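Local coordinates for protein 16S rRNA (adenine(1408)-N(1))-methyltransferase (Catenulispora acidiphila, PDB 4X1O) that probably methylates N1 of adenine 1408 in 16S ribosomal RNA with S-adenosyl-L-methionine as methyl donor, a modification linked to aminoglycoside resistance, at residues 152-166 with 229-241. Residues are numbered along the deposited sequence; the frame is centred on the assembly and turned at random.
Sequences AKPGAPLEISIGTSI and TETVLHLRAVAVD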
ATOM      1  N   ALA A 152       2.492  10.671  -4.209  1.00 16.83           N
ATOM      2  CA  ALA A 152       1.517  10.696  -5.305  1.00 16.44           C
ATOM      3  C   ALA A 152       1.694  11.844  -6.296  1.00 17.31           C
ATOM      4  O   ALA A 152       2.030  12.965  -5.897  1.00 19.66           O
ATOM      5  CB  ALA A 152       0.095  10.756  -4.714  1.00 14.62           C
ATOM      6  N   LYS A 153       1.418  11.567  -7.578  1.00 15.32           N
ATOM      7  CA  LYS A 153       1.238  12.601  -8.585  1.00 16.38           C
ATOM      8  C   LYS A 153      -0.130  13.237  -8.388  1.00 20.13           C
ATOM      9  O   LYS A 153      -1.055  12.580  -7.914  1.00 20.13           O
ATOM     10  CB  LYS A 153       1.308  12.036 -10.004  1.00 21.78           C
ATOM     11  CG  LYS A 153       2.642  11.469 -10.418  1.00 30.04           C
ATOM     12  CD  LYS A 153       2.488  10.881 -11.799  1.00 32.12           C
ATOM     13  CE  LYS A 153       3.781  10.315 -12.332  1.00 38.56           C
ATOM     14  NZ  LYS A 153       3.577   9.944 -13.755  1.00 41.27           N
ATOM     15  N   PRO A 154      -0.274  14.510  -8.770  1.00 21.74           N
ATOM     16  CA  PRO A 154      -1.631  15.074  -8.720  1.00 20.68           C
ATOM     17  C   PRO A 154      -2.607  14.245  -9.547  1.00 21.01           C
ATOM     18  O   PRO A 154      -2.263  13.813 -10.653  1.00 19.56           O
ATOM     19  CB  PRO A 154      -1.460  16.484  -9.312  1.00 25.14           C
ATOM     20  CG  PRO A 154      -0.010  16.805  -9.108  1.00 28.84           C
ATOM     21  CD  PRO A 154       0.729  15.487  -9.233  1.00 27.20           C
ATOM     22  N   GLY A 155      -3.796  14.001  -9.001  1.00 18.45           N
ATOM     23  CA  GLY A 155      -4.812  13.232  -9.695  1.00 18.14           C
ATOM     24  C   GLY A 155      -4.737  11.734  -9.431  1.00 20.11           C
ATOM     25  O   GLY A 155      -5.634  10.992  -9.806  1.00 22.48           O
ATOM     26  N   ALA A 156      -3.657  11.274  -8.807  1.00 13.39           N
ATOM     27  CA  ALA A 156      -3.543   9.854  -8.478  1.00 14.35           C
ATOM     28  C   ALA A 156      -4.607   9.409  -7.490  1.00 14.48           C
ATOM     29  O   ALA A 156      -4.835  10.088  -6.494  1.00 15.80           O
ATOM     30  CB  ALA A 156      -2.138   9.552  -7.893  1.00 16.64           C
ATOM     31  N   PRO A 157      -5.241   8.257  -7.747  1.00 15.68           N
ATOM     32  CA  PRO A 157      -6.172   7.710  -6.758  1.00 18.18           C
ATOM     33  C   PRO A 157      -5.433   7.083  -5.588  1.00 20.67           C
ATOM     34  O   PRO A 157      -4.324   6.548  -5.733  1.00 19.81           O
ATOM     35  CB  PRO A 157      -6.947   6.631  -7.528  1.00 21.88           C
ATOM     36  CG  PRO A 157      -6.448   6.667  -8.926  1.00 27.83           C
ATOM     37  CD  PRO A 157      -5.160   7.422  -8.956  1.00 18.27           C
ATOM     38  N   LEU A 158      -6.047   7.194  -4.420  1.00 15.56           N
ATOM     39  CA  LEU A 158      -5.608   6.462  -3.253  1.00 16.24           C
ATOM     40  C   LEU A 158      -6.690   5.457  -2.928  1.00 18.43           C
ATOM     41  O   LEU A 158      -7.860   5.805  -2.878  1.00 17.73           O
ATOM     42  CB  LEU A 158      -5.359   7.385  -2.079  1.00 17.20           C
ATOM     43  CG  LEU A 158      -5.271   6.728  -0.698  1.00 18.99           C
ATOM     44  CD1 LEU A 158      -3.950   5.988  -0.494  1.00 21.32           C
ATOM     45  CD2 LEU A 158      -5.455   7.795   0.361  1.00 22.88           C
ATOM     46  N   GLU A 159      -6.313   4.201  -2.739  1.00 14.53           N
ATOM     47  CA  GLU A 159      -7.300   3.181  -2.391  1.00 13.48           C
ATOM     48  C   GLU A 159      -6.847   2.577  -1.083  1.00 20.35           C
ATOM     49  O   GLU A 159      -5.723   2.098  -0.988  1.00 20.28           O
ATOM     50  CB  GLU A 159      -7.417   2.099  -3.463  1.00 24.43           C
ATOM     51  CG  GLU A 159      -8.164   2.532  -4.711  1.00 48.58           C
ATOM     52  CD  GLU A 159      -7.272   2.554  -5.929  1.00 76.03           C
ATOM     53  OE1 GLU A 159      -6.042   2.406  -5.760  1.00 82.68           O
ATOM     54  OE2 GLU A 159      -7.797   2.713  -7.053  1.00 85.85           O
ATOM     55  N   ILE A 160      -7.699   2.639  -0.063  1.00 15.10           N
ATOM     56  CA  ILE A 160      -7.374   2.055   1.230  1.00 14.91           C
ATOM     57  C   ILE A 160      -8.346   0.919   1.472  1.00 18.60           C
ATOM     58  O   ILE A 160      -9.548   1.077   1.254  1.00 18.43           O
ATOM     59  CB  ILE A 160      -7.470   3.077   2.369  1.00 17.96           C
ATOM     60  CG1 ILE A 160      -6.483   4.223   2.156  1.00 19.84           C
ATOM     61  CG2 ILE A 160      -7.226   2.413   3.721  1.00 16.40           C
ATOM     62  CD1 ILE A 160      -6.733   5.382   3.118  1.00 21.45           C
ATOM     63  N   SER A 161      -7.830  -0.227   1.899  1.00 16.89           N
ATOM     64  CA  SER A 161      -8.674  -1.393   2.140  1.00 16.86           C
ATOM     65  C   SER A 161      -8.349  -1.935   3.508  1.00 21.96           C
ATOM     66  O   SER A 161      -7.232  -2.415   3.751  1.00 23.21           O
ATOM     67  CB  SER A 161      -8.460  -2.480   1.075  1.00 21.65           C
ATOM     68  OG  SER A 161      -9.029  -2.114  -0.172  1.00 25.76           O
ATOM     69  N   ILE A 162      -9.309  -1.846   4.417  1.00 18.22           N
ATOM     70  CA  ILE A 162      -9.087  -2.318   5.780  1.00 18.85           C
ATOM     71  C   ILE A 162     -10.078  -3.432   6.104  1.00 23.89           C
ATOM     72  O   ILE A 162     -11.281  -3.240   6.006  1.00 21.35           O
ATOM     73  CB  ILE A 162      -9.238  -1.163   6.800  1.00 17.69           C
ATOM     74  CG1 ILE A 162      -8.209  -0.055   6.531  1.00 21.51           C
ATOM     75  CG2 ILE A 162      -9.099  -1.675   8.237  1.00 22.97           C
ATOM     76  CD1 ILE A 162      -8.514   1.230   7.257  1.00 27.76           C
ATOM     77  N   GLY A 163      -9.583  -4.604   6.482  1.00 23.44           N
ATOM     78  CA  GLY A 163     -10.482  -5.666   6.908  1.00 19.44           C
ATOM     79  C   GLY A 163     -11.105  -5.337   8.252  1.00 23.49           C
ATOM     80  O   GLY A 163     -10.412  -4.953   9.184  1.00 26.20           O
ATOM     81  N   THR A 164     -12.422  -5.485   8.361  1.00 21.41           N
ATOM     82  CA  THR A 164     -13.113  -5.049   9.569  1.00 21.95           C
ATOM     83  C   THR A 164     -13.020  -6.054  10.710  1.00 25.63           C
ATOM     84  O   THR A 164     -13.411  -5.751  11.842  1.00 25.19           O
ATOM     85  CB  THR A 164     -14.594  -4.773   9.287  1.00 29.19           C
ATOM     86  OG1 THR A 164     -15.198  -5.966   8.789  1.00 31.43           O
ATOM     87  CG2 THR A 164     -14.739  -3.662   8.253  1.00 34.60           C
ATOM     88  N   SER A 165     -12.496  -7.243  10.432  1.00 27.25           N
ATOM     89  CA  SER A 165     -12.361  -8.245  11.480  1.00 25.81           C
ATOM     90  C   SER A 165     -11.370  -7.804  12.551  1.00 25.87           C
ATOM     91  O   SER A 165     -11.341  -8.369  13.640  1.00 27.29           O
ATOM     92  CB  SER A 165     -11.934  -9.594  10.897  1.00 33.58           C
ATOM     93  OG  SER A 165     -10.631  -9.517  10.349  1.00 39.78           O
ATOM     94  N   ILE A 166     -10.567  -6.782  12.257  1.00 23.80           N
ATOM     95  CA  ILE A 166      -9.635  -6.268  13.264  1.00 22.69           C
ATOM     96  C   ILE A 166     -10.372  -5.623  14.438  1.00 27.72           C
ATOM     97  O   ILE A 166      -9.797  -5.417  15.496  1.00 24.60           O
ATOM     98  CB  ILE A 166      -8.648  -5.237  12.678  1.00 30.06           C
ATOM     99  CG1 ILE A 166      -9.392  -4.010  12.146  1.00 27.70           C
ATOM    100  CG2 ILE A 166      -7.772  -5.874  11.603  1.00 29.28           C
ATOM    101  CD1 ILE A 166      -8.460  -2.913  11.629  1.00 34.67           C
ATOM    102  N   THR A 229     -12.752 -14.983   2.689  1.00 32.76           N
ATOM    103  CA  THR A 229     -13.253 -13.649   2.424  1.00 24.44           C
ATOM    104  C   THR A 229     -13.339 -12.855   3.710  1.00 30.34           C
ATOM    105  O   THR A 229     -13.313 -13.421   4.804  1.00 33.13           O
ATOM    106  CB  THR A 229     -14.656 -13.650   1.765  1.00 34.93           C
ATOM    107  OG1 THR A 229     -15.635 -14.090   2.714  1.00 43.42           O
ATOM    108  CG2 THR A 229     -14.697 -14.530   0.536  1.00 34.74           C
ATOM    109  N   GLU A 230     -13.490 -11.546   3.561  1.00 32.36           N
ATOM    110  CA  GLU A 230     -13.680 -10.669   4.695  1.00 30.82           C
ATOM    111  C   GLU A 230     -14.446  -9.435   4.258  1.00 20.39           C
ATOM    112  O   GLU A 230     -14.450  -9.078   3.080  1.00 22.48           O
ATOM    113  CB  GLU A 230     -12.334 -10.269   5.303  1.00 37.69           C
ATOM    114  CG  GLU A 230     -12.455  -9.513   6.618  1.00 49.50           C
ATOM    115  CD  GLU A 230     -11.119  -9.231   7.257  1.00 52.05           C
ATOM    116  OE1 GLU A 230     -10.108  -9.821   6.829  1.00 57.36           O
ATOM    117  OE2 GLU A 230     -11.088  -8.419   8.196  1.00 49.01           O
ATOM    118  N   THR A 231     -15.123  -8.800   5.205  1.00 20.02           N
ATOM    119  CA  THR A 231     -15.703  -7.505   4.931  1.00 18.26           C
ATOM    120  C   THR A 231     -14.603  -6.465   4.975  1.00 20.70           C
ATOM    121  O   THR A 231     -13.840  -6.398   5.939  1.00 24.94           O
ATOM    122  CB  THR A 231     -16.783  -7.146   5.947  1.00 19.88           C
ATOM    123  OG1 THR A 231     -17.821  -8.133   5.896  1.00 24.37           O
ATOM    124  CG2 THR A 231     -17.366  -5.789   5.619  1.00 23.03           C
ATOM    125  N   VAL A 232     -14.519  -5.660   3.929  1.00 16.74           N
ATOM    126  CA  VAL A 232     -13.481  -4.658   3.828  1.00 16.28           C
ATOM    127  C   VAL A 232     -14.074  -3.269   3.838  1.00 18.01           C
ATOM    128  O   VAL A 232     -15.041  -3.012   3.133  1.00 19.88           O
ATOM    129  CB  VAL A 232     -12.650  -4.875   2.544  1.00 26.00           C
ATOM    130  CG1 VAL A 232     -11.720  -3.685   2.267  1.00 29.78           C
ATOM    131  CG2 VAL A 232     -11.872  -6.167   2.667  1.00 27.02           C
ATOM    132  N   LEU A 233     -13.494  -2.383   4.643  1.00 16.29           N
ATOM    133  CA  LEU A 233     -13.808  -0.963   4.551  1.00 17.94           C
ATOM    134  C   LEU A 233     -12.929  -0.387   3.459  1.00 19.16           C
ATOM    135  O   LEU A 233     -11.703  -0.463   3.531  1.00 20.77           O
ATOM    136  CB  LEU A 233     -13.572  -0.251   5.876  1.00 20.64           C
ATOM    137  CG  LEU A 233     -13.757   1.264   5.886  1.00 23.19           C
ATOM    138  CD1 LEU A 233     -15.197   1.638   5.604  1.00 23.64           C
ATOM    139  CD2 LEU A 233     -13.297   1.839   7.222  1.00 28.88           C
ATOM    140  N   HIS A 234     -13.564   0.150   2.428  1.00 17.34           N
ATOM    141  CA  HIS A 234     -12.832   0.637   1.282  1.00 16.56           C
ATOM    142  C   HIS A 234     -12.998   2.131   1.154  1.00 19.29           C
ATOM    143  O   HIS A 234     -14.121   2.629   1.132  1.00 18.24           O
ATOM    144  CB  HIS A 234     -13.313  -0.061   0.007  1.00 22.68           C
ATOM    145  CG  HIS A 234     -12.426   0.171  -1.172  1.00 40.70           C
ATOM    146  ND1 HIS A 234     -12.651   1.178  -2.086  1.00 50.28           N
ATOM    147  CD2 HIS A 234     -11.300  -0.461  -1.577  1.00 47.21           C
ATOM    148  CE1 HIS A 234     -11.706   1.151  -3.007  1.00 55.06           C
ATOM    149  NE2 HIS A 234     -10.872   0.167  -2.723  1.00 51.16           N
ATOM    150  N   LEU A 235     -11.882   2.841   1.079  1.00 14.05           N
ATOM    151  CA  LEU A 235     -11.905   4.279   0.893  1.00 17.14           C
ATOM    152  C   LEU A 235     -11.155   4.612  -0.370  1.00 18.04           C
ATOM    153  O   LEU A 235     -10.059   4.104  -0.581  1.00 21.43           O
ATOM    154  CB  LEU A 235     -11.268   5.000   2.078  1.00 16.56           C
ATOM    155  CG  LEU A 235     -11.294   6.533   2.086  1.00 34.18           C
ATOM    156  CD1 LEU A 235     -11.379   7.021   3.519  1.00 31.12           C
ATOM    157  CD2 LEU A 235     -10.071   7.142   1.390  1.00 35.17           C
ATOM    158  N   ARG A 236     -11.743   5.461  -1.200  1.00 13.81           N
ATOM    159  CA  ARG A 236     -11.045   5.963  -2.372  1.00 15.55           C
ATOM    160  C   ARG A 236     -10.968   7.475  -2.299  1.00 16.22           C
ATOM    161  O   ARG A 236     -11.943   8.139  -1.926  1.00 13.94           O
ATOM    162  CB  ARG A 236     -11.754   5.524  -3.658  1.00 18.71           C
ATOM    163  CG  ARG A 236     -10.996   5.917  -4.932  1.00 28.18           C
ATOM    164  CD  ARG A 236     -11.667   5.392  -6.207  1.00 46.84           C
ATOM    165  NE  ARG A 236     -12.861   6.150  -6.569  1.00 57.77           N
ATOM    166  CZ  ARG A 236     -14.102   5.687  -6.463  1.00 69.36           C
ATOM    167  NH1 ARG A 236     -14.314   4.460  -6.007  1.00 77.38           N
ATOM    168  NH2 ARG A 236     -15.133   6.447  -6.815  1.00 66.53           N
ATOM    169  N   ALA A 237      -9.807   8.012  -2.645  1.00 13.03           N
ATOM    170  CA  ALA A 237      -9.578   9.449  -2.676  1.00 12.95           C
ATOM    171  C   ALA A 237      -8.741   9.799  -3.895  1.00 19.86           C
ATOM    172  O   ALA A 237      -8.206   8.916  -4.577  1.00 19.86           O
ATOM    173  CB  ALA A 237      -8.881   9.915  -1.402  1.00 14.03           C
ATOM    174  N   VAL A 238      -8.658  11.087  -4.184  1.00 15.87           N
ATOM    175  CA  VAL A 238      -7.872  11.563  -5.307  1.00 15.50           C
ATOM    176  C   VAL A 238      -6.885  12.618  -4.814  1.00 17.01           C
ATOM    177  O   VAL A 238      -7.228  13.492  -4.015  1.00 14.37           O
ATOM    178  CB  VAL A 238      -8.776  12.148  -6.403  1.00 17.56           C
ATOM    179  CG1 VAL A 238      -7.948  12.875  -7.451  1.00 16.46           C
ATOM    180  CG2 VAL A 238      -9.623  11.030  -7.019  1.00 23.17           C
ATOM    181  N   ALA A 239      -5.645  12.533  -5.283  1.00 14.43           N
ATOM    182  CA  ALA A 239      -4.615  13.494  -4.905  1.00 14.89           C
ATOM    183  C   ALA A 239      -4.901  14.897  -5.447  1.00 15.52           C
ATOM    184  O   ALA A 239      -5.031  15.091  -6.660  1.00 19.40           O
ATOM    185  CB  ALA A 239      -3.226  13.013  -5.399  1.00 15.09           C
ATOM    186  N   VAL A 240      -5.023  15.849  -4.522  1.00 15.84           N
ATOM    187  CA  VAL A 240      -5.295  17.246  -4.828  1.00 16.70           C
ATOM    188  C   VAL A 240      -4.327  18.123  -4.026  1.00 18.82           C
ATOM    189  O   VAL A 240      -3.549  17.633  -3.206  1.00 20.76           O
ATOM    190  CB  VAL A 240      -6.791  17.632  -4.502  1.00 16.72           C
ATOM    191  CG1 VAL A 240      -7.772  16.875  -5.422  1.00 17.80           C
ATOM    192  CG2 VAL A 240      -7.119  17.359  -3.044  1.00 17.40           C
ATOM    193  N   ASP A 241      -4.363  19.430  -4.248  1.00 18.42           N
ATOM    194  CA  ASP A 241      -3.530  20.326  -3.457  1.00 21.58           C
ATOM    195  C   ASP A 241      -3.926  20.259  -1.984  1.00 19.78           C
ATOM    196  O   ASP A 241      -5.107  20.314  -1.648  1.00 20.57           O
ATOM    197  CB  ASP A 241      -3.666  21.775  -3.932  1.00 22.47           C
ATOM    198  CG  ASP A 241      -2.883  22.071  -5.197  1.00 32.73           C
ATOM    199  OD1 ASP A 241      -2.107  21.215  -5.661  1.00 36.94           O
ATOM    200  OD2 ASP A 241      -3.040  23.194  -5.719  1.00 43.05           O
TER
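Ala-239 packs against the type II turn from Lys-153 to Ala-156, at one end of an antiparallel pairing that illustrates how a Rossmann-like class I methyltransferase completes its sheet. Glu-230 lies toward the opposite end of strand 229-239, with Leu-233 between them. This strand is the last of the sheet's seven in sequence, yet it inserts between strands 157-163 and 200-212, reversing direction in an otherwise parallel run and giving the order 3-2-1-4-5-7-6. The Gly-155 N-H bonds to Ala-239 O, and Ala-239 N donates to Ala-156 O (2.8 Å), while the methyl CB of Ala-239 settles 3.4 Å from Lys-153 O and also meets Ala-152 CB.

The ladder continues through the hydrogen-bonded pairs Leu-158/Ala-237, Ile-160/Leu-235 and Ile-162/Leu-233, whose apolar side chains share one face of the sheet. There Ile-160 and Leu-235 lie side by side, CD1 to CD2 4.2 Å, and Ile-160 and Ile-162 also pack on Val-137 of helix 131-139. Leu-233 N donates to Ile-162 O (2.7 Å), and Thr-164 CG2 comes up to Leu-233, 4.0 Å from its N and close to its CB. The other face is mixed: Ser-161 CB meets Val-232 CG1, while Ser-161 OG sits at the ring edge of His-234, 3.1 Å from CD2. With CG anti to the main-chain nitrogen (chi1 -168°), that ring is carried alongside strand 157-163.

Beyond Gly-163, the chain turns into a 3-10 segment whose first amide, Thr-164 N, bonds nearly straight to Thr-231 O. The extended side chain of Glu-230 reaches this turn, about 7 Å from the side chain of Ser-217, a residue that binds S-adenosyl-L-homocysteine, although no such ligand is bound here. Ser-165 OG approaches Glu-230 OE2 doubtfully closely; Ser-165 N bonds to the same OE2 (2.9 Å) on its anti side, 16° out of the carboxylate plane.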